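Local coordinates for protein glycerol-3-phosphate dehydrogenase [NAD(P)+] (Coxiella burnetii, PDB 3K96) that probably catalyses the NAD(P)H-dependent reduction of dihydroxyacetone phosphate to sn-glycerol 3-phosphate, the precursor of phospholipid synthesis, at residues P155-S160 / L178-S183; L172-S177 / Q196-Y201. All blocks are in the same frame, centred on the assembly; numbering follows the deposited sequence.

Interaction 1. Residues P155-S160 / L178-S183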
ATOM      1  N   PRO A 155     -13.542 -13.115 -27.822  1.00 27.49           N
ATOM      2  CA  PRO A 155     -13.570 -13.136 -26.375  1.00 27.14           C
ATOM      3  C   PRO A 155     -12.167 -12.729 -25.818  1.00 27.59           C
ATOM      4  O   PRO A 155     -11.131 -13.241 -26.270  1.00 27.05           O
ATOM      5  CB  PRO A 155     -13.898 -14.592 -26.048  1.00 26.58           C
ATOM      6  CG  PRO A 155     -14.614 -15.123 -27.305  1.00 27.72           C
ATOM      7  CD  PRO A 155     -13.926 -14.407 -28.427  1.00 28.01           C
ATOM      8  N   MET A 156     -12.158 -11.819 -24.842  1.00 28.06           N
ATOM      9  CA  MET A 156     -10.925 -11.265 -24.303  1.00 28.47           C
ATOM     10  C   MET A 156     -10.907 -11.279 -22.781  1.00 27.91           C
ATOM     11  O   MET A 156     -11.950 -11.273 -22.160  1.00 28.21           O
ATOM     12  CB  MET A 156     -10.810  -9.805 -24.722  1.00 29.56           C
ATOM     13  CG  MET A 156     -10.691  -9.565 -26.175  1.00 28.92           C
ATOM     14  SD  MET A 156     -10.304  -7.832 -26.476  1.00 30.19           S
ATOM     15  CE  MET A 156     -11.840  -6.937 -26.207  1.00 29.67           C
ATOM     16  N   ALA A 157      -9.711 -11.272 -22.199  1.00 26.97           N
ATOM     17  CA  ALA A 157      -9.561 -11.261 -20.747  1.00 27.15           C
ATOM     18  C   ALA A 157      -8.199 -10.726 -20.350  1.00 27.32           C
ATOM     19  O   ALA A 157      -7.233 -10.866 -21.098  1.00 27.67           O
ATOM     20  CB  ALA A 157      -9.741 -12.669 -20.159  1.00 25.06           C
ATOM     21  N   VAL A 158      -8.147 -10.121 -19.163  1.00 27.10           N
ATOM     22  CA  VAL A 158      -6.909  -9.599 -18.604  1.00 26.69           C
ATOM     23  C   VAL A 158      -6.726 -10.178 -17.217  1.00 26.87           C
ATOM     24  O   VAL A 158      -7.668 -10.265 -16.442  1.00 27.47           O
ATOM     25  CB  VAL A 158      -6.891  -8.053 -18.531  1.00 27.39           C
ATOM     26  CG1 VAL A 158      -8.086  -7.532 -17.774  1.00 24.58           C
ATOM     27  CG2 VAL A 158      -5.569  -7.534 -17.889  1.00 24.74           C
ATOM     28  N   ILE A 159      -5.514 -10.626 -16.928  0.50 27.29           N
ATOM     29  CA  ILE A 159      -5.181 -11.162 -15.622  0.50 27.41           C
ATOM     30  C   ILE A 159      -4.133 -10.195 -15.050  0.50 27.86           C
ATOM     31  O   ILE A 159      -3.116  -9.916 -15.694  0.50 27.26           O
ATOM     32  CB  ILE A 159      -4.662 -12.592 -15.714  0.50 27.44           C
ATOM     33  CG1 ILE A 159      -4.559 -13.207 -14.318  0.50 27.29           C
ATOM     34  CG2 ILE A 159      -3.325 -12.629 -16.465  0.50 27.66           C
ATOM     35  CD1 ILE A 159      -4.149 -14.673 -14.337  0.50 26.35           C
ATOM     36  N   SER A 160      -4.405  -9.678 -13.854  1.00 28.05           N
ATOM     37  CA  SER A 160      -3.565  -8.669 -13.239  1.00 29.72           C
ATOM     38  C   SER A 160      -3.687  -8.632 -11.736  1.00 29.78           C
ATOM     39  O   SER A 160      -4.774  -8.702 -11.199  1.00 29.88           O
ATOM     40  CB  SER A 160      -3.972  -7.310 -13.778  1.00 28.84           C
ATOM     41  OG  SER A 160      -2.959  -6.349 -13.585  1.00 32.52           O
ATOM     42  N   LEU A 178      -9.045 -11.330 -12.569  1.00 30.01           N
ATOM     43  CA  LEU A 178      -9.229 -11.709 -13.960  1.00 29.74           C
ATOM     44  C   LEU A 178     -10.543 -11.098 -14.452  1.00 28.88           C
ATOM     45  O   LEU A 178     -11.620 -11.401 -13.928  1.00 29.56           O
ATOM     46  CB  LEU A 178      -9.201 -13.215 -14.116  1.00 30.41           C
ATOM     47  CG  LEU A 178      -9.192 -13.732 -15.543  1.00 32.72           C
ATOM     48  CD1 LEU A 178      -8.523 -15.114 -15.596  1.00 35.73           C
ATOM     49  CD2 LEU A 178     -10.592 -13.751 -16.148  1.00 32.06           C
ATOM     50  N   ALA A 179     -10.417 -10.178 -15.411  1.00 28.36           N
ATOM     51  CA  ALA A 179     -11.543  -9.488 -16.027  1.00 27.98           C
ATOM     52  C   ALA A 179     -11.668  -9.890 -17.483  1.00 27.65           C
ATOM     53  O   ALA A 179     -10.672  -9.979 -18.204  1.00 28.33           O
ATOM     54  CB  ALA A 179     -11.371  -7.967 -15.929  1.00 26.48           C
ATOM     55  N   SER A 180     -12.904 -10.068 -17.918  1.00 28.71           N
ATOM     56  CA  SER A 180     -13.202 -10.506 -19.252  1.00 29.17           C
ATOM     57  C   SER A 180     -14.449  -9.865 -19.828  1.00 29.47           C
ATOM     58  O   SER A 180     -15.307  -9.388 -19.106  1.00 31.39           O
ATOM     59  CB  SER A 180     -13.414 -12.021 -19.227  1.00 30.03           C
ATOM     60  OG  SER A 180     -13.641 -12.511 -20.532  1.00 27.94           O
ATOM     61  N   ASN A 181     -14.537  -9.849 -21.146  1.00 28.81           N
ATOM     62  CA  ASN A 181     -15.726  -9.363 -21.830  1.00 29.23           C
ATOM     63  C   ASN A 181     -16.623 -10.567 -22.226  1.00 29.40           C
ATOM     64  O   ASN A 181     -17.617 -10.400 -22.952  1.00 29.75           O
ATOM     65  CB  ASN A 181     -15.336  -8.599 -23.103  1.00 28.57           C
ATOM     66  CG  ASN A 181     -14.777  -9.521 -24.202  1.00 28.12           C
ATOM     67  OD1 ASN A 181     -14.482 -10.692 -23.962  1.00 28.96           O
ATOM     68  ND2 ASN A 181     -14.615  -8.976 -25.412  1.00 28.78           N
ATOM     69  N   ASN A 182     -16.275 -11.767 -21.755  1.00 29.08           N
ATOM     70  CA  ASN A 182     -17.036 -12.988 -22.102  1.00 28.71           C
ATOM     71  C   ASN A 182     -17.148 -13.906 -20.878  1.00 29.56           C
ATOM     72  O   ASN A 182     -16.136 -14.349 -20.339  1.00 28.80           O
ATOM     73  CB  ASN A 182     -16.360 -13.664 -23.301  1.00 28.12           C
ATOM     74  CG  ASN A 182     -17.117 -14.885 -23.812  1.00 27.70           C
ATOM     75  OD1 ASN A 182     -17.114 -15.934 -23.187  1.00 34.05           O
ATOM     76  ND2 ASN A 182     -17.709 -14.758 -24.978  1.00 23.36           N
ATOM     77  N   SER A 183     -18.374 -14.187 -20.428  0.50 28.70           N
ATOM     78  CA  SER A 183     -18.555 -15.016 -19.233  0.50 29.05           C
ATOM     79  C   SER A 183     -18.032 -16.442 -19.388  0.50 29.34           C
ATOM     80  O   SER A 183     -17.489 -17.006 -18.444  0.50 30.72           O
ATOM     81  CB  SER A 183     -20.014 -15.039 -18.785  0.50 29.14           C
ATOM     82  OG  SER A 183     -20.835 -15.644 -19.756  0.50 26.46           O
TER
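Met156 O accepts two hydrogen bonds from the far end of strand 174-180: Ser180 OG donates to it at 2.7 Å, and Asn181 N reaches the same Met156 O at 3.1 Å from the opposite face of the carbonyl plane. Two donors thus grip this buried oxygen where the antiparallel ladder ends. Ser180 OG also accepts from Asn182 N at 3.0 Å, an ST turn in which one hydroxyl gives to the neighbouring strand and receives from its own chain. With OG anti to the backbone N (chi1 -177°), the hydroxyl lies beside its carbonyl carbon and faces Met156. Asn181 adds a side-chain bond: Met156 N donates almost straight to Asn181 OD1 at 2.7 Å, although the donor stands above the amide's carbonyl plane. Met156 CE lies 3.5 Å from Asn181 ND2, which also makes a weak hydrogen bond to Val154 O. Further along, Val158 and Ala179 form a regular hydrogen-bonded pair, Val158 N to Ala179 O 2.7 Å and Ala179 N to Val158 O 2.9 Å. Their side chains meet on one face of the sheet, CG1 against CB, under Met206 of helix 206-228; Ala157 and Leu178 occupy the other, covered by helix 183-193. Pro155 lies alongside Asn182, CB to CB 3.8 Å, while Asn182, the N-cap of helix 183-193, accepts from Phe185 N through OD1. The contact joins strands 156-160 and 174-180, the one antiparallel neighbour pair of the nucleotide-binding domain's mixed sheet. Past the last regular pair, Ser180 OG and Asn181 OD1 join the backbone Asn181 N, so both polar backbone atoms of Met156 are satisfied by the end of strand 174-180 and the turn into helix 183-193.

Interaction 2. Residues L172-S177 / Q196-Y201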
ATOM      1  N   LEU A 172       4.379 -19.752  -3.701  1.00 28.41           N
ATOM      2  CA  LEU A 172       3.974 -18.947  -2.545  1.00 29.42           C
ATOM      3  C   LEU A 172       2.574 -18.351  -2.829  1.00 29.65           C
ATOM      4  O   LEU A 172       2.244 -18.087  -3.984  1.00 31.19           O
ATOM      5  CB  LEU A 172       4.999 -17.846  -2.292  1.00 28.27           C
ATOM      6  CG  LEU A 172       6.348 -18.375  -1.815  1.00 30.02           C
ATOM      7  CD1 LEU A 172       7.416 -17.280  -1.770  1.00 29.17           C
ATOM      8  CD2 LEU A 172       6.231 -19.091  -0.434  1.00 29.45           C
ATOM      9  N   PRO A 173       1.741 -18.148  -1.782  1.00 30.61           N
ATOM     10  CA  PRO A 173       0.371 -17.639  -1.972  1.00 30.77           C
ATOM     11  C   PRO A 173       0.329 -16.343  -2.750  1.00 30.57           C
ATOM     12  O   PRO A 173       1.039 -15.374  -2.420  1.00 31.23           O
ATOM     13  CB  PRO A 173      -0.144 -17.451  -0.534  1.00 31.09           C
ATOM     14  CG  PRO A 173       0.668 -18.383   0.275  1.00 29.88           C
ATOM     15  CD  PRO A 173       2.033 -18.345  -0.348  1.00 31.10           C
ATOM     16  N   THR A 174      -0.509 -16.349  -3.782  1.00 30.65           N
ATOM     17  CA  THR A 174      -0.658 -15.242  -4.689  1.00 29.92           C
ATOM     18  C   THR A 174      -2.112 -15.085  -5.049  1.00 30.73           C
ATOM     19  O   THR A 174      -2.850 -16.091  -5.142  1.00 30.35           O
ATOM     20  CB  THR A 174       0.146 -15.517  -5.971  1.00 31.22           C
ATOM     21  OG1 THR A 174       1.538 -15.614  -5.629  1.00 34.37           O
ATOM     22  CG2 THR A 174      -0.055 -14.410  -7.013  1.00 27.50           C
ATOM     23  N   ALA A 175      -2.539 -13.829  -5.237  1.00 29.56           N
ATOM     24  CA  ALA A 175      -3.920 -13.544  -5.632  1.00 28.66           C
ATOM     25  C   ALA A 175      -3.914 -12.505  -6.739  1.00 28.35           C
ATOM     26  O   ALA A 175      -3.219 -11.503  -6.639  1.00 27.48           O
ATOM     27  CB  ALA A 175      -4.736 -13.077  -4.431  1.00 28.47           C
ATOM     28  N   VAL A 176      -4.664 -12.767  -7.818  1.00 27.59           N
ATOM     29  CA  VAL A 176      -4.761 -11.855  -8.948  1.00 26.45           C
ATOM     30  C   VAL A 176      -6.211 -11.728  -9.397  1.00 27.61           C
ATOM     31  O   VAL A 176      -7.060 -12.556  -9.055  1.00 27.07           O
ATOM     32  CB  VAL A 176      -3.926 -12.303 -10.162  1.00 27.53           C
ATOM     33  CG1 VAL A 176      -2.426 -12.266  -9.853  1.00 27.39           C
ATOM     34  CG2 VAL A 176      -4.377 -13.715 -10.638  1.00 25.17           C
ATOM     35  N   SER A 177      -6.505 -10.663 -10.133  1.00 28.59           N
ATOM     36  CA  SER A 177      -7.850 -10.466 -10.663  1.00 30.38           C
ATOM     37  C   SER A 177      -7.873 -10.928 -12.113  1.00 29.70           C
ATOM     38  O   SER A 177      -6.854 -10.923 -12.792  1.00 28.18           O
ATOM     39  CB  SER A 177      -8.264  -8.993 -10.606  1.00 31.13           C
ATOM     40  OG  SER A 177      -8.310  -8.504  -9.269  1.00 36.61           O
ATOM     41  N   GLN A 196      -5.275 -23.733  -5.098  0.60 42.23           N
ATOM     42  CA  GLN A 196      -4.779 -23.542  -3.738  0.60 42.03           C
ATOM     43  C   GLN A 196      -3.895 -22.297  -3.434  0.60 40.88           C
ATOM     44  O   GLN A 196      -4.340 -21.420  -2.703  0.60 40.08           O
ATOM     45  CB  GLN A 196      -4.114 -24.849  -3.264  0.60 42.77           C
ATOM     46  CG  GLN A 196      -3.335 -25.624  -4.353  0.60 44.06           C
ATOM     47  CD  GLN A 196      -4.222 -26.170  -5.491  0.60 45.41           C
ATOM     48  OE1 GLN A 196      -5.444 -26.271  -5.362  0.60 46.18           O
ATOM     49  NE2 GLN A 196      -3.595 -26.520  -6.605  0.60 47.96           N
ATOM     50  N   ARG A 197      -2.672 -22.228  -3.974  1.00 40.14           N
ATOM     51  CA  ARG A 197      -1.762 -21.107  -3.718  1.00 40.19           C
ATOM     52  C   ARG A 197      -1.797 -19.993  -4.745  1.00 39.09           C
ATOM     53  O   ARG A 197      -1.247 -18.918  -4.494  1.00 39.60           O
ATOM     54  CB  ARG A 197      -0.332 -21.625  -3.649  1.00 41.01           C
ATOM     55  CG  ARG A 197      -0.157 -22.776  -2.705  1.00 46.34           C
ATOM     56  CD  ARG A 197       0.003 -22.380  -1.270  1.00 49.51           C
ATOM     57  NE  ARG A 197       1.395 -22.069  -0.966  1.00 53.62           N
ATOM     58  CZ  ARG A 197       1.892 -21.985   0.262  1.00 53.74           C
ATOM     59  NH1 ARG A 197       1.119 -22.202   1.316  1.00 55.66           N
ATOM     60  NH2 ARG A 197       3.171 -21.700   0.437  1.00 55.75           N
ATOM     61  N   PHE A 198      -2.377 -20.258  -5.913  1.00 37.04           N
ATOM     62  CA  PHE A 198      -2.506 -19.242  -6.967  1.00 35.46           C
ATOM     63  C   PHE A 198      -3.984 -19.052  -7.182  1.00 34.96           C
ATOM     64  O   PHE A 198      -4.650 -19.880  -7.827  1.00 34.71           O
ATOM     65  CB  PHE A 198      -1.821 -19.671  -8.266  1.00 35.64           C
ATOM     66  CG  PHE A 198      -1.769 -18.586  -9.299  1.00 32.79           C
ATOM     67  CD1 PHE A 198      -0.756 -17.645  -9.279  1.00 32.53           C
ATOM     68  CD2 PHE A 198      -2.753 -18.478 -10.260  1.00 31.38           C
ATOM     69  CE1 PHE A 198      -0.701 -16.632 -10.232  1.00 32.45           C
ATOM     70  CE2 PHE A 198      -2.705 -17.477 -11.216  1.00 33.16           C
ATOM     71  CZ  PHE A 198      -1.673 -16.546 -11.196  1.00 31.22           C
ATOM     72  N   ARG A 199      -4.499 -17.961  -6.635  1.00 33.98           N
ATOM     73  CA  ARG A 199      -5.919 -17.707  -6.648  1.00 34.76           C
ATOM     74  C   ARG A 199      -6.305 -16.573  -7.590  1.00 34.46           C
ATOM     75  O   ARG A 199      -5.663 -15.523  -7.616  1.00 33.24           O
ATOM     76  CB  ARG A 199      -6.379 -17.454  -5.223  1.00 35.32           C
ATOM     77  CG  ARG A 199      -5.890 -18.547  -4.277  1.00 36.94           C
ATOM     78  CD  ARG A 199      -6.427 -18.410  -2.865  1.00 40.46           C
ATOM     79  NE  ARG A 199      -7.809 -18.869  -2.768  1.00 42.03           N
ATOM     80  CZ  ARG A 199      -8.166 -20.158  -2.691  1.00 45.38           C
ATOM     81  NH1 ARG A 199      -9.448 -20.494  -2.605  1.00 44.62           N
ATOM     82  NH2 ARG A 199      -7.246 -21.116  -2.711  1.00 46.27           N
ATOM     83  N   VAL A 200      -7.367 -16.814  -8.357  1.00 34.09           N
ATOM     84  CA  VAL A 200      -7.818 -15.895  -9.395  1.00 34.32           C
ATOM     85  C   VAL A 200      -9.241 -15.512  -9.124  1.00 34.71           C
ATOM     86  O   VAL A 200     -10.113 -16.369  -9.049  1.00 34.94           O
ATOM     87  CB  VAL A 200      -7.714 -16.574 -10.786  1.00 35.05           C
ATOM     88  CG1 VAL A 200      -8.158 -15.639 -11.874  1.00 34.60           C
ATOM     89  CG2 VAL A 200      -6.295 -17.040 -11.022  1.00 34.97           C
ATOM     90  N   TYR A 201      -9.471 -14.219  -8.967  1.00 35.06           N
ATOM     91  CA  TYR A 201     -10.787 -13.723  -8.646  1.00 34.92           C
ATOM     92  C   TYR A 201     -11.415 -12.936  -9.801  1.00 34.60           C
ATOM     93  O   TYR A 201     -10.785 -12.071 -10.382  1.00 32.77           O
ATOM     94  CB  TYR A 201     -10.706 -12.876  -7.380  1.00 35.47           C
ATOM     95  CG  TYR A 201     -10.180 -13.674  -6.197  1.00 36.08           C
ATOM     96  CD1 TYR A 201     -11.012 -14.556  -5.502  1.00 37.96           C
ATOM     97  CD2 TYR A 201      -8.864 -13.559  -5.779  1.00 35.47           C
ATOM     98  CE1 TYR A 201     -10.543 -15.291  -4.426  1.00 41.05           C
ATOM     99  CE2 TYR A 201      -8.384 -14.290  -4.689  1.00 35.43           C
ATOM    100  CZ  TYR A 201      -9.224 -15.164  -4.024  1.00 39.71           C
ATOM    101  OH  TYR A 201      -8.764 -15.900  -2.942  1.00 40.70           O
TER
HETATM  102  O   HOH W   1     -10.827  -9.685  -8.609  1.00 50.55           O
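Thr174 N donates to Arg197 O at 2.8 Å, the first of four backbone bonds that lock strands 174-177 and 198-201 in parallel register. Arg199 N to Thr174 O, Val176 N to Arg199 O and Tyr201 N to Val176 O continue the ladder, each at 2.9 Å. Helix 183-193 connects the two strands, a beta-alpha-beta crossover.

Apolar contacts divide between the two faces. On one, the Phe198 ring packs against Thr174 CG2 and Val176 CG2, and Val176 CG2 also meets Val200 CG2 at 3.9 Å. On the other, Ala175 CB sits at the edge of the Tyr201 ring, 3.9 Å from Tyr201 CE2.

The two arginines are held differently. Arg197, bent at chi2 and chi3, turns one guanidinium face to Pro173 CD, which lies toward its rim, 3.6 Å from Arg197 NH2, while NE bonds to Asn171 O. Arg199 binds Gln196 O through NH2 and Tyr201 OH through NE, both partners in its guanidinium plane.

Among the other polar bonds, a water bridges Ser177 OG and Tyr201 O, and Thr174 OG1 donates to Leu172 O. The ladder is thus backbone-only, while side-chain bonds fix its rim, with Thr174 OG1 carrying a polar link to Asn234 of the second subunit.

Overall arrangement
Strand 174-180 serves both contacts: its C-terminal end pairs antiparallel with 156-160 in interaction 1, its N-terminal part parallel with 198-203 in interaction 2. The centres are 16 Å apart, yet the contacts meet where the strand's pairing changes, at Ser177-Leu178: Ser160 O and Ser177 N lie 2.8 Å apart and Leu178 N and Tyr201 O 2.9 Å apart, probable hydrogen bonds. Leu178 CB also packs on Val200 CG1 at 3.5 Å. Both approach predicted sites. Side chain to side chain, Val158 is about 6 Å from Lys134 (NADPH and sn-glycerol 3-phosphate) and Phe198 about 4 Å from Trp40 (NADPH); the side chain of Val176 is about 4 Å from Gly161 (sn-glycerol 3-phosphate).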